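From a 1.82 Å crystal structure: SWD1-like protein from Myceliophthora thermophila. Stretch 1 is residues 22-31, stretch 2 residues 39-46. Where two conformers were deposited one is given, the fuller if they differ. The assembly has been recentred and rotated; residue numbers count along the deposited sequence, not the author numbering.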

# COMPACT_ATOMS: atom_id res chain seq x y z
N THR B 22 17.88 3.96 15.18
CA THR B 22 17.98 2.67 14.51
C THR B 22 17.39 1.69 15.49
O THR B 22 17.82 1.63 16.65
CB THR B 22 19.43 2.25 14.15
OG1 THR B 22 20.08 3.22 13.31
CG2 THR B 22 19.41 0.92 13.45
N ILE B 23 16.38 0.94 15.08
CA ILE B 23 15.80 -0.05 15.99
C ILE B 23 15.72 -1.38 15.27
O ILE B 23 15.70 -1.46 14.04
CB ILE B 23 14.42 0.40 16.50
CG1 ILE B 23 13.45 0.58 15.31
CG2 ILE B 23 14.59 1.68 17.35
CD1 ILE B 23 12.06 1.06 15.67
N ARG B 24 15.66 -2.44 16.05
CA ARG B 24 15.55 -3.75 15.43
C ARG B 24 14.84 -4.69 16.37
O ARG B 24 15.22 -4.82 17.54
CB ARG B 24 16.92 -4.34 15.03
CG ARG B 24 16.79 -5.54 14.07
CD ARG B 24 18.11 -6.29 13.84
NE ARG B 24 17.96 -7.33 12.82
CZ ARG B 24 17.52 -8.57 13.05
NH1 ARG B 24 17.19 -8.94 14.28
NH2 ARG B 24 17.42 -9.44 12.06
N SER B 25 13.79 -5.34 15.85
CA SER B 25 13.21 -6.49 16.52
C SER B 25 12.93 -7.53 15.43
O SER B 25 11.98 -7.37 14.67
CB SER B 25 11.96 -6.11 17.30
OG SER B 25 11.35 -7.28 17.83
N GLY B 26 13.77 -8.55 15.33
CA GLY B 26 13.61 -9.44 14.17
C GLY B 26 13.91 -8.70 12.87
O GLY B 26 14.33 -7.55 12.86
N HIS B 27 13.68 -9.41 11.74
CA HIS B 27 13.91 -8.84 10.41
C HIS B 27 12.62 -8.14 9.96
O HIS B 27 11.65 -8.80 9.58
CB HIS B 27 14.31 -9.95 9.44
CG HIS B 27 14.85 -9.46 8.14
ND1 HIS B 27 14.07 -8.91 7.15
CD2 HIS B 27 16.12 -9.46 7.66
CE1 HIS B 27 14.83 -8.59 6.11
NE2 HIS B 27 16.08 -8.91 6.40
N SER B 28 12.62 -6.81 9.97
CA SER B 28 11.42 -6.06 9.61
C SER B 28 11.20 -6.12 8.10
O SER B 28 12.12 -5.88 7.32
CB SER B 28 11.54 -4.62 10.07
OG SER B 28 11.56 -4.56 11.49
N THR B 29 9.96 -6.42 7.69
CA THR B 29 9.61 -6.42 6.28
C THR B 29 8.72 -5.25 5.91
O THR B 29 8.59 -4.95 4.73
CB THR B 29 8.89 -7.71 5.86
OG1 THR B 29 7.70 -7.87 6.64
CG2 THR B 29 9.76 -8.90 6.03
N CYS B 30 8.13 -4.59 6.90
CA CYS B 30 7.16 -3.53 6.65
C CYS B 30 7.07 -2.67 7.91
O CYS B 30 7.22 -3.20 9.01
CB CYS B 30 5.81 -4.18 6.27
SG CYS B 30 4.29 -3.20 6.25
N VAL B 31 6.73 -1.39 7.75
CA VAL B 31 6.47 -0.49 8.88
C VAL B 31 5.31 0.42 8.52
O VAL B 31 5.07 0.68 7.35
CB VAL B 31 7.67 0.40 9.22
CG1 VAL B 31 8.65 -0.39 10.05
CG2 VAL B 31 8.26 0.94 7.94
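Stretch 2, residues 39-46: FLASGRVD

Stretch 2 packs beside stretch 1 as the neighbouring strand of an antiparallel β-sheet, a pairing interrupted by a bulge and extended by the side chain of Arg44, at the strand's end, and by Val45 just past it. Residues 39-44 are extended throughout and run against strand 28-31, with an angle of 149° between the N-to-C directions and a closest approach of the axes of 4.5 Å. Such pairings are held first by the backbone, and here the backbone supplies three hydrogen bonds: Gly43 N donates to Cys30 O at 3.0 Å, Thr29 N donates to Gly43 O at 2.7 Å, and, just beyond the strand, Val45 N donates to His27 O at 2.9 Å. Gly43 thus serves Cys30 with its N and Thr29 with its O, where a regular antiparallel pair would direct both to one residue.

The register shows how a strand absorbs an extra residue. Val31 faces Ser42 and Cys30 faces Gly43, with CA-CA distances of 4.5 and 5.2 Å, but the next bridge joins Ser28 to Arg44, their CA atoms 4.3 Å apart. Thr29 is thus the additional residue of a β-bulge, its psi of -15° departing from the extended values around it. Alongside the conventional hydrogen bonds run CA-H...O contacts, as is usual where antiparallel chains come close: Val31 CA lies 3.2 Å from Ala41 O, and Arg44 CA 3.1 Å from His27 O.

Side chains follow the backbone pattern. Val31 and Ser42 project from the same face of the sheet, and Val31 CB also meets Leu40 CD1 at 4.0 Å. Leu40 reaches farther back along stretch 1 as well, its CD2 lying 4.3 Å from Ile23 CD1. A polar cluster forms around one water, which donates to Ser25 O at 2.8 Å and hydrogen-bonds to Ser28 OG at 2.6 Å and Ser42 OG at 2.4 Å; the two serine OG atoms are themselves 2.8 Å apart.

At the far end, Arg44 turns its side chain back over the loop of stretch 1. Its NH1 comes within 2.8 Å of Ser25 OG, at the edge of the guanidinium, while Gly26 N lies over one face, 3.8 Å from NH1. Glycine suits this position: its phi is positive, and an ideal CB there would fall 2.4 Å from Arg44 NE. Asp46 steadies the arginine from within stretch 2, its OD2 forming a salt bridge with Arg44 NH2 at 2.9 Å and its OD1 accepting from Arg44 NE at 3.2 Å. Val45 closes the contact, its CG2 lying 3.7 Å from Thr29 CG2 and 3.3 Å from His27 ND1.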

# COMPACT_ATOMS: atom_id res chain seq x y z
N PHE B 39 2.99 5.86 17.74
CA PHE B 39 3.28 4.44 17.69
C PHE B 39 3.65 4.03 16.26
O PHE B 39 3.15 4.59 15.27
CB PHE B 39 2.09 3.56 18.17
CG PHE B 39 1.83 3.63 19.62
CD1 PHE B 39 2.56 2.84 20.48
CD2 PHE B 39 0.86 4.48 20.14
CE1 PHE B 39 2.31 2.90 21.86
CE2 PHE B 39 0.63 4.55 21.53
CZ PHE B 39 1.35 3.76 22.36
N LEU B 40 4.50 3.02 16.16
CA LEU B 40 4.94 2.48 14.88
C LEU B 40 4.76 0.98 14.92
O LEU B 40 5.13 0.33 15.90
CB LEU B 40 6.40 2.83 14.59
CG LEU B 40 6.98 2.14 13.36
CD1 LEU B 40 6.48 2.84 12.09
CD2 LEU B 40 8.50 2.16 13.46
N ALA B 41 4.13 0.43 13.89
CA ALA B 41 4.02 -1.00 13.79
C ALA B 41 5.07 -1.53 12.83
O ALA B 41 5.37 -0.89 11.82
CB ALA B 41 2.63 -1.40 13.29
N SER B 42 5.62 -2.67 13.17
CA SER B 42 6.61 -3.35 12.36
C SER B 42 6.15 -4.79 12.13
O SER B 42 5.64 -5.44 13.05
CB SER B 42 7.99 -3.30 13.06
OG SER B 42 8.97 -3.98 12.32
N GLY B 43 6.31 -5.31 10.92
CA GLY B 43 6.02 -6.71 10.64
C GLY B 43 7.34 -7.35 10.28
O GLY B 43 8.25 -6.67 9.77
N ARG B 44 7.47 -8.65 10.58
CA ARG B 44 8.75 -9.35 10.48
C ARG B 44 8.63 -10.55 9.55
O ARG B 44 7.54 -11.03 9.24
CB ARG B 44 9.26 -9.81 11.86
CG ARG B 44 8.81 -8.85 12.97
CD ARG B 44 9.50 -8.99 14.28
NE ARG B 44 9.86 -10.34 14.63
CZ ARG B 44 10.33 -10.69 15.84
NH1 ARG B 44 10.44 -9.77 16.80
NH2 ARG B 44 10.66 -11.95 16.08
N VAL B 45 9.81 -11.03 9.14
CA VAL B 45 9.89 -12.20 8.28
C VAL B 45 9.14 -13.37 8.90
O VAL B 45 8.48 -14.15 8.19
CB VAL B 45 11.36 -12.58 8.02
CG1 VAL B 45 11.46 -14.00 7.44
CG2 VAL B 45 12.03 -11.56 7.14
N ASP B 46 9.22 -13.52 10.24
CA ASP B 46 8.62 -14.68 10.90
C ASP B 46 7.13 -14.50 11.22
O ASP B 46 6.57 -15.32 11.95
CB ASP B 46 9.37 -15.03 12.18
CG ASP B 46 9.32 -13.93 13.23
OD1 ASP B 46 8.80 -12.83 12.95
OD2 ASP B 46 9.79 -14.17 14.36
O HOH W 1 10.45 -5.22 13.76